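Local coordinates for protein fimbrial structural subunit (Actinomyces naeslundii, PDB 3QDH) that forms the shaft of type 2 fimbriae as their structural subunit and acts as an adhesin toward streptococci and host cells in oral biofilm, at residues N16-G21 against D203-N208; Q182-K187 against E210-T215. One frame throughout, in Å; residues are numbered along the deposited sequence.

Contact 1: residues N16-G21 against D203-N208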
# COMPACT_ATOMS: atom_id res chain seq x y z
N ASN A 16 -3.69 1.09 -7.03
CA ASN A 16 -2.23 1.09 -7.05
C ASN A 16 -1.62 -0.18 -7.65
O ASN A 16 -0.44 -0.20 -8.00
CB ASN A 16 -1.68 1.37 -5.65
CG ASN A 16 -2.17 2.71 -5.08
OD1 ASN A 16 -2.76 2.76 -3.99
ND2 ASN A 16 -1.93 3.79 -5.83
N GLY A 17 -2.43 -1.23 -7.79
CA GLY A 17 -1.96 -2.48 -8.41
C GLY A 17 -1.91 -3.64 -7.43
O GLY A 17 -1.48 -3.49 -6.29
N TYR A 18 -2.36 -4.81 -7.90
CA TYR A 18 -2.48 -6.00 -7.06
C TYR A 18 -1.17 -6.75 -6.83
O TYR A 18 -1.08 -7.57 -5.92
CB TYR A 18 -3.46 -6.99 -7.69
CG TYR A 18 -4.88 -6.49 -7.83
CD1 TYR A 18 -5.62 -6.14 -6.70
CD2 TYR A 18 -5.48 -6.42 -9.08
CE1 TYR A 18 -6.93 -5.70 -6.83
CE2 TYR A 18 -6.79 -5.98 -9.22
CZ TYR A 18 -7.50 -5.62 -8.09
OH TYR A 18 -8.80 -5.19 -8.22
N GLY A 19 -0.17 -6.49 -7.67
CA GLY A 19 1.06 -7.27 -7.64
C GLY A 19 2.22 -6.63 -6.91
O GLY A 19 2.26 -5.41 -6.72
N VAL A 20 3.17 -7.47 -6.51
CA VAL A 20 4.45 -7.04 -5.96
C VAL A 20 5.12 -6.00 -6.88
O VAL A 20 5.09 -6.13 -8.11
CB VAL A 20 5.37 -8.27 -5.70
CG1 VAL A 20 5.65 -9.07 -6.99
CG2 VAL A 20 6.66 -7.87 -5.02
N GLY A 21 5.69 -4.96 -6.27
CA GLY A 21 6.25 -3.84 -7.02
C GLY A 21 5.30 -2.67 -7.13
O GLY A 21 5.67 -1.61 -7.64
N ASP A 203 -7.29 -5.66 -17.03
CA ASP A 203 -6.06 -5.93 -17.76
C ASP A 203 -5.11 -6.82 -16.94
O ASP A 203 -5.31 -6.98 -15.74
CB ASP A 203 -5.38 -4.61 -18.14
CG ASP A 203 -6.11 -3.86 -19.25
OD1 ASP A 203 -7.22 -4.30 -19.65
OD2 ASP A 203 -5.58 -2.83 -19.73
N PRO A 204 -4.09 -7.41 -17.60
CA PRO A 204 -3.09 -8.21 -16.89
C PRO A 204 -2.41 -7.44 -15.74
O PRO A 204 -2.19 -6.23 -15.84
CB PRO A 204 -2.07 -8.54 -17.98
CG PRO A 204 -2.87 -8.57 -19.22
CD PRO A 204 -3.92 -7.51 -19.06
N ILE A 205 -2.08 -8.16 -14.68
CA ILE A 205 -1.46 -7.58 -13.49
C ILE A 205 0.06 -7.51 -13.63
O ILE A 205 0.71 -8.52 -13.95
CB ILE A 205 -1.86 -8.36 -12.21
CG1 ILE A 205 -3.37 -8.26 -11.98
CG2 ILE A 205 -1.09 -7.86 -10.99
CD1 ILE A 205 -3.94 -9.36 -11.12
N ALA A 206 0.63 -6.33 -13.39
CA ALA A 206 2.07 -6.15 -13.43
C ALA A 206 2.75 -6.74 -12.19
O ALA A 206 2.42 -6.38 -11.06
CB ALA A 206 2.43 -4.68 -13.60
N ILE A 207 3.68 -7.67 -12.43
CA ILE A 207 4.50 -8.26 -11.38
C ILE A 207 5.90 -7.68 -11.53
O ILE A 207 6.59 -7.96 -12.52
CB ILE A 207 4.53 -9.81 -11.49
CG1 ILE A 207 3.11 -10.41 -11.37
CG2 ILE A 207 5.49 -10.43 -10.47
CD1 ILE A 207 2.31 -9.97 -10.14
N ASN A 208 6.31 -6.86 -10.57
CA ASN A 208 7.54 -6.07 -10.68
C ASN A 208 7.67 -5.36 -12.04
O ASN A 208 8.74 -5.36 -12.66
CB ASN A 208 8.78 -6.92 -10.36
CG ASN A 208 9.01 -7.10 -8.86
OD1 ASN A 208 9.35 -8.19 -8.40
ND2 ASN A 208 8.85 -6.01 -8.09
O HOH W 1 0.72 -4.68 -9.84
O HOH W 2 4.49 -3.97 -10.51
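The Y18 ring is the aromatic group of this contact. I205 meets it obliquely, with CD1 3.9 Å from Y18 CD2. The two side chains cross at about a right angle. With Y18 CG anti to its carbonyl carbon (chi1 -62°), both CB and CD2 come near I205 CD1. R246, Y248, F227 and K187 also touch the ring side chain, and its OH is hydrogen-bonded to D238. The second flat group is the N208 amide, whose ND2 lies 3.6 Å from G21 CA, while OD1 faces V20 CG1.

G19 lies over the ends of the two isoleucines. I205 CG2 sits 3.7 Å from G19 N, and I207 CD1 packs on G19 CA. G19 CA comes within 3.8 Å of A206 O, so the backbone itself lies close to loop 203-208. V20 CG1 meets I207 CG2 at 3.7 Å, again crossing at about a right angle.

One direct hydrogen bond joins the backbones: N208 N donates to V20 O at 2.8 Å, with 161° at the hydrogen. The donor stands above the carbonyl plane. Water 1 accepts from G19 N and donates to A206 O (2.7 Å). Water 2 donates to V20 O and more weakly to A206 O.

The contact joins a loop of the Sgo0707 N2-like region to one of the SpaA-like, prealbumin-type region. One direct bond and bridging water thus serve the backbone polar groups beside the apolar contacts.

Contact 2: residues Q182-K187 against E210-T215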
# COMPACT_ATOMS: atom_id res chain seq x y z
N GLN A 182 4.51 -19.02 -21.14
CA GLN A 182 4.13 -17.66 -20.77
C GLN A 182 2.71 -17.57 -20.21
O GLN A 182 1.78 -18.19 -20.72
CB GLN A 182 4.36 -16.69 -21.93
CG GLN A 182 5.84 -16.38 -22.17
CD GLN A 182 6.08 -15.28 -23.19
OE1 GLN A 182 5.17 -14.85 -23.90
NE2 GLN A 182 7.32 -14.82 -23.28
N PHE A 183 2.58 -16.79 -19.13
CA PHE A 183 1.32 -16.63 -18.40
C PHE A 183 1.04 -15.16 -18.12
O PHE A 183 1.94 -14.32 -18.14
CB PHE A 183 1.37 -17.38 -17.06
CG PHE A 183 1.39 -18.89 -17.19
CD1 PHE A 183 0.21 -19.62 -17.18
CD2 PHE A 183 2.61 -19.57 -17.27
CE1 PHE A 183 0.23 -21.02 -17.28
CE2 PHE A 183 2.64 -20.97 -17.37
CZ PHE A 183 1.45 -21.69 -17.37
N GLN A 184 -0.23 -14.86 -17.85
CA GLN A 184 -0.67 -13.53 -17.42
C GLN A 184 -1.69 -13.69 -16.28
O GLN A 184 -2.50 -14.62 -16.30
CB GLN A 184 -1.29 -12.75 -18.58
CG GLN A 184 -0.30 -12.37 -19.69
CD GLN A 184 -0.79 -11.25 -20.59
OE1 GLN A 184 -1.93 -11.27 -21.06
NE2 GLN A 184 0.08 -10.28 -20.84
N LEU A 185 -1.63 -12.80 -15.30
CA LEU A 185 -2.53 -12.85 -14.14
C LEU A 185 -3.63 -11.81 -14.20
O LEU A 185 -3.39 -10.65 -14.55
CB LEU A 185 -1.74 -12.70 -12.83
CG LEU A 185 -1.10 -13.97 -12.25
CD1 LEU A 185 0.08 -13.61 -11.36
CD2 LEU A 185 -2.12 -14.82 -11.51
N TYR A 186 -4.85 -12.23 -13.86
CA TYR A 186 -6.01 -11.35 -13.88
C TYR A 186 -6.74 -11.33 -12.54
O TYR A 186 -6.71 -12.31 -11.78
CB TYR A 186 -7.00 -11.78 -14.98
CG TYR A 186 -6.54 -11.52 -16.40
CD1 TYR A 186 -5.79 -12.47 -17.10
CD2 TYR A 186 -6.88 -10.33 -17.06
CE1 TYR A 186 -5.38 -12.24 -18.41
CE2 TYR A 186 -6.47 -10.09 -18.37
CZ TYR A 186 -5.72 -11.05 -19.04
OH TYR A 186 -5.31 -10.81 -20.34
N LYS A 187 -7.40 -10.21 -12.25
CA LYS A 187 -8.35 -10.12 -11.16
C LYS A 187 -9.55 -11.03 -11.45
O LYS A 187 -10.04 -11.06 -12.58
CB LYS A 187 -8.82 -8.67 -11.01
CG LYS A 187 -9.91 -8.46 -9.96
CD LYS A 187 -10.60 -7.12 -10.13
CE LYS A 187 -11.79 -7.00 -9.19
NZ LYS A 187 -12.88 -7.96 -9.52
N GLU A 210 6.32 -6.11 -14.90
CA GLU A 210 6.14 -6.98 -16.06
C GLU A 210 4.77 -7.67 -16.00
O GLU A 210 4.41 -8.27 -14.98
CB GLU A 210 7.27 -8.02 -16.13
CG GLU A 210 8.69 -7.42 -16.08
CD GLU A 210 9.04 -6.55 -17.29
OE1 GLU A 210 8.58 -6.86 -18.42
OE2 GLU A 210 9.79 -5.57 -17.12
N THR A 211 4.02 -7.58 -17.10
CA THR A 211 2.67 -8.16 -17.19
C THR A 211 2.65 -9.53 -17.86
O THR A 211 1.60 -10.17 -17.94
CB THR A 211 1.69 -7.22 -17.93
OG1 THR A 211 2.16 -6.97 -19.26
CG2 THR A 211 1.51 -5.90 -17.19
N THR A 212 3.80 -9.98 -18.34
CA THR A 212 3.95 -11.32 -18.90
C THR A 212 4.95 -12.10 -18.06
O THR A 212 6.05 -11.62 -17.81
CB THR A 212 4.39 -11.30 -20.38
OG1 THR A 212 3.46 -10.52 -21.14
CG2 THR A 212 4.43 -12.71 -20.95
N LEU A 213 4.55 -13.29 -17.63
CA LEU A 213 5.39 -14.13 -16.79
C LEU A 213 5.91 -15.31 -17.59
O LEU A 213 5.14 -15.96 -18.31
CB LEU A 213 4.61 -14.60 -15.56
CG LEU A 213 3.91 -13.52 -14.73
CD1 LEU A 213 2.97 -14.14 -13.71
CD2 LEU A 213 4.92 -12.59 -14.06
N THR A 214 7.20 -15.58 -17.46
CA THR A 214 7.87 -16.65 -18.21
C THR A 214 8.54 -17.63 -17.26
O THR A 214 9.31 -17.23 -16.38
CB THR A 214 8.92 -16.07 -19.19
OG1 THR A 214 8.30 -15.07 -20.01
CG2 THR A 214 9.51 -17.17 -20.09
N THR A 215 8.22 -18.91 -17.44
CA THR A 215 8.82 -19.99 -16.66
C THR A 215 10.31 -20.12 -16.94
O THR A 215 10.75 -20.01 -18.10
CB THR A 215 8.14 -21.36 -16.94
OG1 THR A 215 8.26 -21.67 -18.34
CG2 THR A 215 6.66 -21.33 -16.56
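Q184 leaves its strand with CG anti to its carbonyl carbon (chi1 -67°) and then runs extended. Q184 CB starts 3.9 Å from T211 O. CG passes closer to the same oxygen, and CD stays alongside it. At the tip, Q184 NE2 makes two weak hydrogen bonds, to T211 O at 3.3 Å and to T212 OG1 at 3.4 Å. The amide thus reaches the turn that leads into strand 213-214, and P204 packs on the same side chain.

Q182 lies on the same side of the strand. It is also extended beyond CG, and it runs side by side with T214. Q182 NE2 donates weakly to T214 OG1, while Q182 OE1 lies 3.7 Å from T212 CG2.

The backbones form an antiparallel pairing. F183 and L213 are the hydrogen-bonded pair. F183 N donates to L213 O at 2.8 Å, and L213 N donates to F183 O at 2.9 Å with 172° at the hydrogen. Both donors lie in the carbonyl plane of their acceptor. Q182 and T214 form the neighbouring non-hydrogen-bonded pair, where Q182 CA also makes a CH contact to L213 O.

F183 and L213 turn to the other face of the sheet. There L185 CD1 meets L213 CD1 at 3.8 Å, and T215 CG2 comes to the edge of the F183 ring, near its plane. I221, V223 and L161 cover parts of this apolar layer.

The short strand 213-214 is an outer strand of the SpaA-like domain's sheet, paired with strand 182-188. Straight backbone bonds fix the register. The apolar face is buried, whereas the glutamine and threonine face relies on weak side-chain bonds, which is consistent with a looser hold there.

Overall arrangement
This chain holds C-terminal domains of the longer FimA protein. Both contacts are partly buried, each with four buried touching residues and one exposed. Contact 1 is nearer the chain centre and joins loops of the two family regions. Contact 2 lies within the SpaA-like domain and pairs two strands of one sheet. Regular backbone pairing sets contact 2. Contact 1 relies on one direct backbone bond, waters and apolar side chains. Their centres are 10 Å apart. Strand 182-188 links them: I205 N lies 2.8 Å from L185 O, a probable hydrogen bond, and P204 packs on Q184 and Y186. The strand thus also holds loop 203-208, which meets the N2-like region.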